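Local coordinates for carbohydrate binding module family 33 and 10 domain protein (Teredinibacter turnerae, PDB 6RW7) that probably cleaves cellulose oxidatively as a copper-dependent lytic polysaccharide monooxygenase of family AA10, the piece described being its catalytic domain, at residues 42-47 / 73-78. Sequence-based numbering, arbitrary orientation.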
ATOM      1  N   ASN A  42      -1.733  17.452 -10.734  1.00 12.03           N
ATOM      2  CA  ASN A  42      -1.597  17.685  -9.282  1.00 11.80           C
ATOM      3  C   ASN A  42      -2.861  17.235  -8.545  1.00 10.85           C
ATOM      4  O   ASN A  42      -2.746  16.747  -7.408  1.00 10.53           O
ATOM      5  CB  ASN A  42      -1.316  19.151  -8.998  1.00 11.53           C
ATOM      6  CG  ASN A  42       0.145  19.544  -9.092  1.00 12.38           C
ATOM      7  OD1 ASN A  42       1.028  18.710  -9.232  1.00 11.41           O
ATOM      8  ND2 ASN A  42       0.411  20.825  -8.876  1.00 14.53           N
ATOM      9  N   SER A  43      -4.034  17.476  -9.114  1.00 10.98           N
ATOM     10  CA  SER A  43      -5.300  17.209  -8.398  1.00 11.05           C
ATOM     11  C   SER A  43      -5.434  15.708  -8.121  1.00 10.54           C
ATOM     12  O   SER A  43      -6.159  15.335  -7.190  1.00 10.42           O
ATOM     13  CB  SER A  43      -6.471  17.740  -9.159  1.00 11.68           C
ATOM     14  OG  SER A  43      -6.601  17.039 -10.380  1.00 13.43           O
ATOM     15  N   HIS A  44      -4.755  14.865  -8.887  1.00 10.52           N
ATOM     16  CA  HIS A  44      -4.906  13.399  -8.725  1.00 10.06           C
ATOM     17  C   HIS A  44      -4.501  12.941  -7.313  1.00 10.25           C
ATOM     18  O   HIS A  44      -5.040  11.900  -6.823  1.00  9.77           O
ATOM     19  CB  HIS A  44      -4.102  12.663  -9.791  1.00 10.76           C
ATOM     20  CG  HIS A  44      -4.661  12.838 -11.154  1.00 11.55           C
ATOM     21  ND1 HIS A  44      -4.013  12.386 -12.274  1.00 12.57           N
ATOM     22  CD2 HIS A  44      -5.820  13.390 -11.569  1.00 13.15           C
ATOM     23  CE1 HIS A  44      -4.764  12.642 -13.334  1.00 13.93           C
ATOM     24  NE2 HIS A  44      -5.879  13.239 -12.929  1.00 14.29           N
ATOM     25  N   TRP A  45      -3.554  13.640  -6.679  1.00  9.92           N
ATOM     26  CA  TRP A  45      -3.011  13.235  -5.353  1.00  9.92           C
ATOM     27  C   TRP A  45      -4.073  13.427  -4.269  1.00  9.96           C
ATOM     28  O   TRP A  45      -3.956  12.844  -3.188  1.00 10.30           O
ATOM     29  CB  TRP A  45      -1.732  13.995  -5.024  1.00  9.77           C
ATOM     30  CG  TRP A  45      -0.635  13.814  -6.016  1.00  9.62           C
ATOM     31  CD1 TRP A  45      -0.385  14.585  -7.109  1.00 10.31           C
ATOM     32  CD2 TRP A  45       0.407  12.817  -5.974  1.00  9.60           C
ATOM     33  NE1 TRP A  45       0.701  14.106  -7.788  1.00  9.77           N
ATOM     34  CE2 TRP A  45       1.221  13.037  -7.105  1.00  9.63           C
ATOM     35  CE3 TRP A  45       0.728  11.759  -5.121  1.00  9.61           C
ATOM     36  CZ2 TRP A  45       2.339  12.266  -7.383  1.00  9.92           C
ATOM     37  CZ3 TRP A  45       1.855  11.012  -5.376  1.00  9.93           C
ATOM     38  CH2 TRP A  45       2.623  11.228  -6.522  1.00 10.46           C
ATOM     39  N   TYR A  46      -5.117  14.201  -4.545  1.00 10.34           N
ATOM     40  CA  TYR A  46      -6.252  14.352  -3.605  1.00 11.13           C
ATOM     41  C   TYR A  46      -7.045  13.045  -3.517  1.00 10.05           C
ATOM     42  O   TYR A  46      -7.777  12.859  -2.546  1.00 10.39           O
ATOM     43  CB  TYR A  46      -7.102  15.571  -3.964  1.00 12.62           C
ATOM     44  CG  TYR A  46      -6.398  16.852  -3.603  1.00 14.27           C
ATOM     45  CD1 TYR A  46      -5.340  17.340  -4.361  1.00 16.25           C
ATOM     46  CD2 TYR A  46      -6.700  17.511  -2.428  1.00 16.50           C
ATOM     47  CE1 TYR A  46      -4.648  18.489  -3.992  1.00 18.50           C
ATOM     48  CE2 TYR A  46      -6.043  18.672  -2.061  1.00 17.82           C
ATOM     49  CZ  TYR A  46      -5.008  19.162  -2.838  1.00 19.48           C
ATOM     50  OH  TYR A  46      -4.350  20.310  -2.462  1.00 21.54           O
ATOM     51  N   ASN A  47      -6.904  12.152  -4.496  1.00 10.00           N
ATOM     52  CA  ASN A  47      -7.572  10.822  -4.501  1.00  9.96           C
ATOM     53  C   ASN A  47      -6.644   9.744  -3.936  1.00  9.52           C
ATOM     54  O   ASN A  47      -6.705   8.594  -4.373  1.00 10.51           O
ATOM     55  CB  ASN A  47      -8.070  10.465  -5.910  1.00 11.10           C
ATOM     56  CG  ASN A  47      -9.569  10.569  -6.023  1.00 10.63           C
ATOM     57  OD1 ASN A  47     -10.088  11.061  -7.037  1.00 14.87           O
ATOM     58  ND2 ASN A  47     -10.259  10.122  -5.006  1.00  8.58           N
ATOM     59  N   GLU A  73      -8.919   1.834 -11.137  1.00 10.72           N
ATOM     60  CA  GLU A  73     -10.055   2.483 -11.821  1.00 10.74           C
ATOM     61  C   GLU A  73      -9.957   4.002 -11.789  1.00 11.18           C
ATOM     62  O   GLU A  73     -10.505   4.628 -12.702  1.00 11.80           O
ATOM     63  CB  GLU A  73     -11.357   2.051 -11.158  1.00 11.24           C
ATOM     64  CG  GLU A  73     -11.592   0.565 -11.290  1.00 12.45           C
ATOM     65  CD  GLU A  73     -12.947   0.055 -10.847  1.00 14.18           C
ATOM     66  OE1 GLU A  73     -13.846   0.893 -10.646  1.00 17.14           O
ATOM     67  OE2 GLU A  73     -13.112  -1.165 -10.701  1.00 13.58           O
ATOM     68  N   THR A  74      -9.399   4.599 -10.748  1.00 11.34           N
ATOM     69  CA  THR A  74      -9.421   6.092 -10.645  1.00 10.82           C
ATOM     70  C   THR A  74      -8.522   6.710 -11.720  1.00 11.60           C
ATOM     71  O   THR A  74      -8.930   7.712 -12.375  1.00 12.56           O
ATOM     72  CB  THR A  74      -9.038   6.544  -9.228  1.00 10.96           C
ATOM     73  OG1 THR A  74      -9.889   5.810  -8.340  1.00 11.06           O
ATOM     74  CG2 THR A  74      -9.131   8.045  -9.040  1.00 11.73           C
ATOM     75  N   TRP A  75      -7.314   6.171 -11.857  1.00 11.22           N
ATOM     76  CA  TRP A  75      -6.320   6.559 -12.876  1.00 11.47           C
ATOM     77  C   TRP A  75      -5.415   5.359 -13.124  1.00 12.47           C
ATOM     78  O   TRP A  75      -5.193   4.567 -12.204  1.00 12.19           O
ATOM     79  CB  TRP A  75      -5.516   7.811 -12.494  1.00 11.34           C
ATOM     80  CG  TRP A  75      -5.725   8.410 -11.138  1.00 11.19           C
ATOM     81  CD1 TRP A  75      -6.131   9.685 -10.870  1.00 10.82           C
ATOM     82  CD2 TRP A  75      -5.479   7.792  -9.869  1.00 10.40           C
ATOM     83  NE1 TRP A  75      -6.133   9.918  -9.524  1.00 11.01           N
ATOM     84  CE2 TRP A  75      -5.757   8.768  -8.881  1.00 10.71           C
ATOM     85  CE3 TRP A  75      -5.087   6.506  -9.477  1.00 10.89           C
ATOM     86  CZ2 TRP A  75      -5.619   8.491  -7.527  1.00 10.58           C
ATOM     87  CZ3 TRP A  75      -4.973   6.235  -8.132  1.00 10.83           C
ATOM     88  CH2 TRP A  75      -5.237   7.215  -7.172  1.00 10.94           C
ATOM     89  N   ASN A  76      -4.897   5.264 -14.340  1.00 12.87           N
ATOM     90  CA  ASN A  76      -3.946   4.188 -14.695  1.00 13.70           C
ATOM     91  C   ASN A  76      -2.992   4.781 -15.716  1.00 14.33           C
ATOM     92  O   ASN A  76      -3.441   5.135 -16.807  1.00 16.38           O
ATOM     93  CB  ASN A  76      -4.700   2.972 -15.212  1.00 13.74           C
ATOM     94  CG  ASN A  76      -3.781   1.818 -15.514  1.00 15.48           C
ATOM     95  OD1 ASN A  76      -2.739   1.709 -14.889  1.00 15.96           O
ATOM     96  ND2 ASN A  76      -4.188   0.951 -16.428  1.00 16.19           N
ATOM     97  N   PRO A  77      -1.701   5.001 -15.413  1.00 14.76           N
ATOM     98  CA  PRO A  77      -1.085   4.669 -14.126  1.00 13.82           C
ATOM     99  C   PRO A  77      -1.580   5.553 -12.980  1.00 12.57           C
ATOM    100  O   PRO A  77      -2.123   6.631 -13.214  1.00 12.36           O
ATOM    101  CB  PRO A  77       0.425   4.890 -14.373  1.00 14.80           C
ATOM    102  CG  PRO A  77       0.490   5.862 -15.515  1.00 16.93           C
ATOM    103  CD  PRO A  77      -0.732   5.580 -16.361  1.00 16.14           C
ATOM    104  N   ALA A  78      -1.390   5.084 -11.747  1.00 11.40           N
ATOM    105  CA  ALA A  78      -1.669   5.874 -10.529  1.00 11.16           C
ATOM    106  C   ALA A  78      -0.517   6.850 -10.295  1.00 10.42           C
ATOM    107  O   ALA A  78       0.639   6.591 -10.668  1.00 10.17           O
ATOM    108  CB  ALA A  78      -1.844   4.970  -9.323  1.00 11.80           C
TER
HETATM  109  O   HOH W   1      -8.203  12.051  -9.104  1.00 11.24           O
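His-44 lies in the 3-10 turn 42-46, Asn-47 N gives a backbone hydrogen bond to His-44 O, and both side chains leave the backbone toward the irregular loop 73-78. The backbones stay well separated, with the CA atoms of His-44 and Trp-75 8.1 Å apart, and no direct hydrogen bond spans the gap; an indole fills it, a worked example of one large aromatic joining two loops. The first torsion of Trp-75, nearly eclipsed at 5°, carries the ring toward the 3-10 turn. The five-membered ring of Trp-75 meets one face of the His-44 imidazole, where Trp-75 CD1 lies 3.5 Å from His-44 CG, the planes inclined at 46°, an oblique aromatic pair. His-44 ND1 is hydrogen-bonded to the hydroxyl of Tyr-35 in helix 29-37, which helps fix the imidazole's rotation. At the benzene end, Asn-47 O approaches the ring edge near its plane, 3.3 Å from Trp-75 CZ2, while Asn-47 CB packs against the same carbon. A water joins the polar groups, donating to Asn-47 OD1 at 3.0 Å and accepting a weak bond from Trp-75 NE1. Thr-74 adds its CG2 methyl, 3.7 Å from Asn-47 OD1, as its hydroxyl bonds to Ser-50 O. An alanine in place of Trp-75 would probably open a gap between the loops and leave the imidazole face and the water without their indole partner. With the Asn-47 side chain about 10 Å from the copper(I) ion of His-1 and His-107, this surface packing joins loops flanking strand 52-54, in the loop-rich AA10 region between strands 3-6 and 96-101 beside the copper site.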